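Local coordinates for protein Cd1 (Flavonifractor plautii, PDB 7D3A) that binds FMN in a flavodoxin-like domain and is probably an NAD(P)H-dependent flavin reductase of the FMN reductase family, at residues K2-S7 against D81-S86; D170-P175 against H191-N196. All coordinates share one frame; numbering follows the deposited sequence.

Contact 1. Residues K2-S7 against D81-S86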
ATOM      1  N   LYS A   2       7.818  15.755 -10.707  1.00 37.43           N
ATOM      2  CA  LYS A   2       8.632  14.547 -10.847  1.00 40.19           C
ATOM      3  C   LYS A   2       7.766  13.307 -10.595  1.00 38.11           C
ATOM      4  O   LYS A   2       7.199  13.143  -9.507  1.00 42.69           O
ATOM      5  CB  LYS A   2       9.815  14.560  -9.870  1.00 43.50           C
ATOM      6  CG  LYS A   2      10.633  15.848  -9.828  1.00 59.31           C
ATOM      7  CD  LYS A   2      11.424  15.996  -8.511  1.00 66.07           C
ATOM      8  CE  LYS A   2      10.920  17.200  -7.683  1.00 69.16           C
ATOM      9  NZ  LYS A   2      11.543  17.330  -6.326  1.00 67.21           N
ATOM     10  N   ILE A   3       7.681  12.432 -11.594  1.00 37.57           N
ATOM     11  CA  ILE A   3       6.987  11.155 -11.489  1.00 36.84           C
ATOM     12  C   ILE A   3       8.035  10.055 -11.391  1.00 35.75           C
ATOM     13  O   ILE A   3       8.879   9.923 -12.282  1.00 30.29           O
ATOM     14  CB  ILE A   3       6.053  10.921 -12.686  1.00 35.59           C
ATOM     15  CG1 ILE A   3       4.910  11.932 -12.642  1.00 42.83           C
ATOM     16  CG2 ILE A   3       5.537   9.492 -12.697  1.00 23.82           C
ATOM     17  CD1 ILE A   3       4.216  11.959 -11.299  1.00 47.35           C
ATOM     18  N   LEU A   4       7.985   9.272 -10.310  1.00 38.34           N
ATOM     19  CA  LEU A   4       8.910   8.163 -10.084  1.00 35.54           C
ATOM     20  C   LEU A   4       8.212   6.838 -10.385  1.00 34.37           C
ATOM     21  O   LEU A   4       7.101   6.589  -9.899  1.00 30.93           O
ATOM     22  CB  LEU A   4       9.435   8.175  -8.644  1.00 25.78           C
ATOM     23  CG  LEU A   4      10.156   6.909  -8.178  1.00 29.26           C
ATOM     24  CD1 LEU A   4      11.428   6.661  -8.978  1.00 20.41           C
ATOM     25  CD2 LEU A   4      10.466   7.021  -6.693  1.00 30.12           C
ATOM     26  N   GLY A   5       8.860   6.002 -11.193  1.00 29.48           N
ATOM     27  CA  GLY A   5       8.319   4.715 -11.597  1.00 22.33           C
ATOM     28  C   GLY A   5       9.182   3.596 -11.046  1.00 23.40           C
ATOM     29  O   GLY A   5      10.409   3.651 -11.127  1.00 34.96           O
ATOM     30  N   ILE A   6       8.524   2.592 -10.479  1.00 21.29           N
ATOM     31  CA  ILE A   6       9.190   1.486  -9.802  1.00 24.70           C
ATOM     32  C   ILE A   6       8.687   0.173 -10.391  1.00 27.34           C
ATOM     33  O   ILE A   6       7.474  -0.036 -10.506  1.00 34.42           O
ATOM     34  CB  ILE A   6       8.950   1.519  -8.280  1.00 26.21           C
ATOM     35  CG1 ILE A   6       9.462   2.836  -7.684  1.00 29.03           C
ATOM     36  CG2 ILE A   6       9.593   0.303  -7.604  1.00 23.34           C
ATOM     37  CD1 ILE A   6       9.103   3.020  -6.203  1.00 23.44           C
ATOM     38  N   SER A   7       9.613  -0.715 -10.748  1.00 18.31           N
ATOM     39  CA  SER A   7       9.266  -2.035 -11.259  1.00 25.65           C
ATOM     40  C   SER A   7       9.735  -3.128 -10.314  1.00 31.76           C
ATOM     41  O   SER A   7      10.865  -3.084  -9.809  1.00 26.45           O
ATOM     42  CB  SER A   7       9.866  -2.294 -12.635  1.00 26.00           C
ATOM     43  OG  SER A   7       9.744  -3.676 -12.947  1.00 34.10           O
ATOM     44  N   ASP A  81       6.608  13.603  -6.706  1.00 34.85           N
ATOM     45  CA  ASP A  81       5.253  14.099  -6.519  1.00 38.63           C
ATOM     46  C   ASP A  81       4.205  13.023  -6.782  1.00 34.57           C
ATOM     47  O   ASP A  81       3.115  13.062  -6.195  1.00 27.08           O
ATOM     48  CB  ASP A  81       5.016  15.307  -7.420  1.00 43.98           C
ATOM     49  CG  ASP A  81       6.065  16.378  -7.230  1.00 51.39           C
ATOM     50  OD1 ASP A  81       6.168  16.923  -6.109  1.00 50.65           O
ATOM     51  OD2 ASP A  81       6.784  16.678  -8.205  1.00 59.65           O
ATOM     52  N   GLY A  82       4.508  12.079  -7.664  1.00 36.03           N
ATOM     53  CA  GLY A  82       3.629  10.955  -7.927  1.00 32.68           C
ATOM     54  C   GLY A  82       4.488   9.752  -8.247  1.00 37.16           C
ATOM     55  O   GLY A  82       5.636   9.879  -8.691  1.00 29.73           O
ATOM     56  N   ILE A  83       3.943   8.565  -8.054  1.00 26.78           N
ATOM     57  CA  ILE A  83       4.667   7.338  -8.249  1.00 23.08           C
ATOM     58  C   ILE A  83       3.847   6.372  -9.088  1.00 28.73           C
ATOM     59  O   ILE A  83       2.699   6.247  -8.874  1.00 35.41           O
ATOM     60  CB  ILE A  83       5.015   6.717  -6.905  1.00 22.30           C
ATOM     61  CG1 ILE A  83       6.046   7.532  -6.179  1.00 14.66           C
ATOM     62  CG2 ILE A  83       5.599   5.340  -7.069  1.00 34.92           C
ATOM     63  CD1 ILE A  83       6.055   7.291  -4.705  1.00 17.36           C
ATOM     64  N   VAL A  84       4.444   5.717 -10.072  1.00 23.68           N
ATOM     65  CA  VAL A  84       3.856   4.533 -10.666  1.00 29.19           C
ATOM     66  C   VAL A  84       4.593   3.287 -10.309  1.00 29.98           C
ATOM     67  O   VAL A  84       5.745   3.211 -10.482  1.00 30.08           O
ATOM     68  CB  VAL A  84       3.852   4.553 -12.184  1.00 26.54           C
ATOM     69  CG1 VAL A  84       2.767   3.679 -12.696  1.00 17.63           C
ATOM     70  CG2 VAL A  84       3.710   5.928 -12.707  1.00 33.73           C
ATOM     71  N   PHE A  85       3.886   2.294  -9.833  1.00 27.76           N
ATOM     72  CA  PHE A  85       4.499   1.114  -9.311  1.00 19.25           C
ATOM     73  C   PHE A  85       3.962  -0.083 -10.065  1.00 29.60           C
ATOM     74  O   PHE A  85       2.837  -0.368  -9.982  1.00 39.31           O
ATOM     75  CB  PHE A  85       4.161   1.028  -7.845  1.00 18.77           C
ATOM     76  CG  PHE A  85       5.128   0.241  -7.021  1.00 31.26           C
ATOM     77  CD1 PHE A  85       5.522   0.701  -5.809  1.00 30.93           C
ATOM     78  CD2 PHE A  85       5.585  -0.975  -7.431  1.00 29.72           C
ATOM     79  CE1 PHE A  85       6.385  -0.009  -5.028  1.00 31.58           C
ATOM     80  CE2 PHE A  85       6.448  -1.699  -6.663  1.00 29.89           C
ATOM     81  CZ  PHE A  85       6.852  -1.211  -5.448  1.00 32.37           C
ATOM     82  N   SER A  86       4.801  -0.786 -10.797  1.00 24.67           N
ATOM     83  CA  SER A  86       4.422  -2.020 -11.443  1.00 24.98           C
ATOM     84  C   SER A  86       4.963  -3.256 -10.772  1.00 32.17           C
ATOM     85  O   SER A  86       6.123  -3.472 -10.761  1.00 40.18           O
ATOM     86  CB  SER A  86       4.950  -1.993 -12.852  1.00 31.32           C
ATOM     87  OG  SER A  86       4.170  -2.789 -13.682  1.00 38.41           O
TER

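Contact 2. Residues D170-P175 against H191-N196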
ATOM      1  N   ASP A 170      -4.706   5.182 -10.209  1.00 24.53           N
ATOM      2  CA  ASP A 170      -5.063   3.991 -10.976  1.00 28.98           C
ATOM      3  C   ASP A 170      -4.489   2.773 -10.259  1.00 31.69           C
ATOM      4  O   ASP A 170      -3.425   2.851  -9.645  1.00 32.40           O
ATOM      5  CB  ASP A 170      -4.531   4.059 -12.423  1.00 35.92           C
ATOM      6  CG  ASP A 170      -5.500   4.748 -13.397  1.00 43.97           C
ATOM      7  OD1 ASP A 170      -6.482   4.103 -13.828  1.00 49.20           O
ATOM      8  OD2 ASP A 170      -5.263   5.916 -13.775  1.00 46.29           O
ATOM      9  N   ASN A 171      -5.197   1.646 -10.322  1.00 31.65           N
ATOM     10  CA  ASN A 171      -4.768   0.419  -9.632  1.00 22.53           C
ATOM     11  C   ASN A 171      -5.223  -0.738 -10.528  1.00 24.71           C
ATOM     12  O   ASN A 171      -6.134  -1.504 -10.222  1.00 27.11           O
ATOM     13  CB  ASN A 171      -5.343   0.312  -8.217  1.00 14.32           C
ATOM     14  CG  ASN A 171      -4.861  -0.930  -7.459  1.00 21.70           C
ATOM     15  OD1 ASN A 171      -4.222  -1.818  -8.010  1.00 34.48           O
ATOM     16  ND2 ASN A 171      -5.183  -0.986  -6.175  1.00 29.16           N
ATOM     17  N   GLU A 172      -4.558  -0.866 -11.664  1.00 25.75           N
ATOM     18  CA  GLU A 172      -4.997  -1.723 -12.750  1.00 24.89           C
ATOM     19  C   GLU A 172      -4.427  -3.131 -12.609  1.00 22.86           C
ATOM     20  O   GLU A 172      -3.346  -3.329 -12.054  1.00 31.64           O
ATOM     21  CB  GLU A 172      -4.570  -1.101 -14.081  1.00 26.89           C
ATOM     22  CG  GLU A 172      -5.055  -1.808 -15.304  1.00 44.02           C
ATOM     23  CD  GLU A 172      -6.322  -1.216 -15.839  1.00 62.03           C
ATOM     24  OE1 GLU A 172      -7.314  -1.964 -15.972  1.00 74.93           O
ATOM     25  OE2 GLU A 172      -6.324  -0.000 -16.122  1.00 63.40           O
ATOM     26  N   VAL A 173      -5.171  -4.111 -13.121  1.00 25.49           N
ATOM     27  CA  VAL A 173      -4.746  -5.504 -13.183  1.00 23.96           C
ATOM     28  C   VAL A 173      -4.653  -5.917 -14.644  1.00 24.17           C
ATOM     29  O   VAL A 173      -5.491  -5.532 -15.465  1.00 28.92           O
ATOM     30  CB  VAL A 173      -5.694  -6.459 -12.433  1.00 26.66           C
ATOM     31  CG1 VAL A 173      -5.103  -7.863 -12.437  1.00 37.81           C
ATOM     32  CG2 VAL A 173      -5.884  -6.020 -11.011  1.00 29.92           C
ATOM     33  N   PHE A 174      -3.641  -6.720 -14.953  1.00 30.84           N
ATOM     34  CA  PHE A 174      -3.317  -7.137 -16.315  1.00 23.83           C
ATOM     35  C   PHE A 174      -3.091  -8.640 -16.307  1.00 27.80           C
ATOM     36  O   PHE A 174      -1.950  -9.101 -16.170  1.00 30.26           O
ATOM     37  CB  PHE A 174      -2.074  -6.421 -16.830  1.00 20.14           C
ATOM     38  CG  PHE A 174      -2.246  -4.935 -17.010  1.00 31.54           C
ATOM     39  CD1 PHE A 174      -2.840  -4.427 -18.166  1.00 32.53           C
ATOM     40  CD2 PHE A 174      -1.787  -4.045 -16.045  1.00 24.82           C
ATOM     41  CE1 PHE A 174      -2.993  -3.066 -18.353  1.00 28.82           C
ATOM     42  CE2 PHE A 174      -1.925  -2.680 -16.228  1.00 27.16           C
ATOM     43  CZ  PHE A 174      -2.532  -2.189 -17.391  1.00 32.73           C
ATOM     44  N   PRO A 175      -4.152  -9.430 -16.436  1.00 32.20           N
ATOM     45  CA  PRO A 175      -4.002 -10.891 -16.499  1.00 27.76           C
ATOM     46  C   PRO A 175      -3.512 -11.329 -17.871  1.00 26.24           C
ATOM     47  O   PRO A 175      -3.528 -10.564 -18.835  1.00 31.64           O
ATOM     48  CB  PRO A 175      -5.425 -11.399 -16.241  1.00 20.78           C
ATOM     49  CG  PRO A 175      -6.291 -10.302 -16.757  1.00 16.34           C
ATOM     50  CD  PRO A 175      -5.565  -9.008 -16.500  1.00 24.76           C
ATOM     51  N   HIS A 191       0.361   3.635 -20.992  1.00 26.70           N
ATOM     52  CA  HIS A 191       0.710   5.000 -21.353  1.00 29.01           C
ATOM     53  C   HIS A 191      -0.307   5.991 -20.795  1.00 28.00           C
ATOM     54  O   HIS A 191       0.057   7.092 -20.382  1.00 31.17           O
ATOM     55  CB  HIS A 191       0.810   5.084 -22.875  1.00 36.34           C
ATOM     56  CG  HIS A 191       1.288   6.402 -23.387  1.00 45.34           C
ATOM     57  ND1 HIS A 191       2.590   6.614 -23.785  1.00 46.93           N
ATOM     58  CD2 HIS A 191       0.634   7.572 -23.588  1.00 44.21           C
ATOM     59  CE1 HIS A 191       2.719   7.861 -24.202  1.00 47.83           C
ATOM     60  NE2 HIS A 191       1.548   8.464 -24.092  1.00 42.73           N
ATOM     61  N   GLN A 192      -1.580   5.604 -20.751  1.00 33.80           N
ATOM     62  CA  GLN A 192      -2.634   6.454 -20.211  1.00 31.61           C
ATOM     63  C   GLN A 192      -2.564   6.544 -18.686  1.00 40.27           C
ATOM     64  O   GLN A 192      -2.907   7.583 -18.101  1.00 32.43           O
ATOM     65  CB  GLN A 192      -3.996   5.908 -20.661  1.00 28.72           C
ATOM     66  CG  GLN A 192      -5.147   6.824 -20.340  1.00 32.95           C
ATOM     67  CD  GLN A 192      -4.930   8.179 -20.958  1.00 46.11           C
ATOM     68  OE1 GLN A 192      -4.756   8.296 -22.177  1.00 51.55           O
ATOM     69  NE2 GLN A 192      -4.888   9.213 -20.123  1.00 41.14           N
ATOM     70  N   ILE A 193      -2.136   5.464 -18.030  1.00 39.36           N
ATOM     71  CA  ILE A 193      -1.853   5.516 -16.602  1.00 28.20           C
ATOM     72  C   ILE A 193      -0.707   6.473 -16.323  1.00 36.95           C
ATOM     73  O   ILE A 193      -0.725   7.217 -15.333  1.00 43.65           O
ATOM     74  CB  ILE A 193      -1.547   4.105 -16.081  1.00 26.42           C
ATOM     75  CG1 ILE A 193      -2.839   3.281 -16.034  1.00 29.59           C
ATOM     76  CG2 ILE A 193      -0.834   4.191 -14.743  1.00 20.05           C
ATOM     77  CD1 ILE A 193      -2.644   1.814 -15.774  1.00 16.63           C
ATOM     78  N   GLY A 194       0.313   6.470 -17.185  1.00 29.90           N
ATOM     79  CA  GLY A 194       1.365   7.471 -17.064  1.00 27.25           C
ATOM     80  C   GLY A 194       0.833   8.888 -17.158  1.00 36.69           C
ATOM     81  O   GLY A 194       1.159   9.740 -16.328  1.00 46.70           O
ATOM     82  N   ARG A 195       0.007   9.160 -18.171  1.00 29.82           N
ATOM     83  CA  ARG A 195      -0.656  10.455 -18.299  1.00 30.58           C
ATOM     84  C   ARG A 195      -1.385  10.839 -17.017  1.00 34.63           C
ATOM     85  O   ARG A 195      -1.110  11.883 -16.409  1.00 42.96           O
ATOM     86  CB  ARG A 195      -1.644  10.408 -19.466  1.00 41.06           C
ATOM     87  CG  ARG A 195      -1.048  10.693 -20.826  1.00 44.70           C
ATOM     88  CD  ARG A 195      -2.075  10.425 -21.908  1.00 52.26           C
ATOM     89  NE  ARG A 195      -1.486  10.567 -23.231  1.00 62.61           N
ATOM     90  CZ  ARG A 195      -1.963   9.992 -24.328  1.00 67.93           C
ATOM     91  NH1 ARG A 195      -3.045   9.228 -24.249  1.00 74.45           N
ATOM     92  NH2 ARG A 195      -1.353  10.169 -25.498  1.00 61.79           N
ATOM     93  N   ASN A 196      -2.353  10.010 -16.617  1.00 26.90           N
ATOM     94  CA  ASN A 196      -3.147  10.283 -15.423  1.00 29.29           C
ATOM     95  C   ASN A 196      -2.279  10.668 -14.228  1.00 38.12           C
ATOM     96  O   ASN A 196      -2.587  11.630 -13.519  1.00 30.66           O
ATOM     97  CB  ASN A 196      -3.999   9.063 -15.084  1.00 32.94           C
ATOM     98  CG  ASN A 196      -5.017   8.762 -16.145  1.00 30.78           C
ATOM     99  OD1 ASN A 196      -5.221   9.562 -17.070  1.00 23.41           O
ATOM    100  ND2 ASN A 196      -5.686   7.612 -16.018  1.00 29.97           N
TER

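Contact 1. Residues K2-S7 against D81-S86
K2 meets D81 through its backbone at both ends: K2 N donates to D81 OD2 at 2.9 Å, a nearly straight bond (166°) to the lone pair facing away from the other carboxylate oxygen, while K2 O accepts D81 N and, more weakly, G82 N. D81 CG stands anti to its own carbonyl carbon (chi1 -54°), which brings OD2 to the amide of K2. I3 then folds its CD1 against the backbone of G82, which has no side chain, 3.6 Å from G82 CA; its other branch, CG2, meets V84 CG2 at 4.0 Å. L4 N donates to G82 O, and L4 O accepts V84 N, continuing a regular parallel ladder in which the axes of the two segments approach to 4.6 Å. These are neighbouring strands in the five-stranded parallel sheet of a flavodoxin-like fold, order 2-1-3-4-5, with helix 184-202 packed over the I3 and V84 side through I197. G5 follows, its CA close to V84 O. I6 N donates to V84 O and I6 O accepts S86 N, both bonds running nearly along the C=O axis. On the same face as L4 and I83, I6 lays CG2 over one face of the F85 ring, 3.9 Å from the centroid and 17° off its normal, a CH-pi contact; F98 meets this ring edge-to-face. S7 closes the ladder beside S86, about 5 Å from the bound FMN by its side chain, with S7 OG bonded to D16 and S86 OG to N15.

Contact 2. Residues D170-P175 against H191-N196
The strand carrying D170, E172 and F174 runs nearly antiparallel to the helix carrying I193 and N196, at 168° between their N-to-C directions, with the axes of the two segments 10.0 Å apart at closest approach. This is helix-on-sheet packing in the flavodoxin-like alpha/beta fold: 167-174 is an outermost strand of the parallel sheet, and helix 184-202, which follows it in sequence, folds back across one face. D170, E172 and F174, alternate residues of the strand, all point toward the helix. I193 is the residue of the helix that meets all three. Its CG1 rests 4.0 Å from D170 CG, and CG1 lies anti to the carbonyl carbon (chi1 -72°) with CD1 extended beyond it, carrying that methyl to 3.9 Å from E172 CB. The same methyl, I193 CD1, reaches the rim of the F174 ring near its plane, 4.3 Å from F174 CZ, touching an edge rather than a face. I193 also packs on S140 and M142 of strand 138-144. The carboxylates of D170 and E172 are both paired with R189, in salt bridges through D170 OD1 and E172 OE2. D170 OD2, the other oxygen, accepts an almost straight hydrogen bond from N196 ND2 on its syn side at 2.8 Å. Amide and carboxylate lie nearly in one plane, 17° apart, so the bond steadies the rotation of both. N196 OD1 in turn accepts Q192 NE2 at 3.1 Å. An alanine in place of N196 is likely to leave D170 OD2 without its mate on the helix and the amide of Q192 without the oxygen it bonds. Q192 NE2 approaches that oxygen, N196 OD1, from above the carbonyl plane, whereas N196 OD1 itself lies in the amide plane of Q192.

How the contacts relate
Contact 1 closes before contact 2 opens along the chain, and their centres lie 12 Å apart on the same side of the molecule's centre. Both use the five-stranded parallel sheet: 2-7 and 82-88 are neighbours within it, whereas 167-174 forms one border, separated from 82-88 by strand 138-144. Helix 184-202 joins them, since I193 CG2 of contact 2 packs on V84 CG1 of contact 1 at 4.2 Å, and one helix so touches both. FMN lies about 5 Å from the S7 side chain and about 8 Å from that of F174, so the C-terminal ends of these strands lie toward the cofactor, as in flavodoxin-like folds.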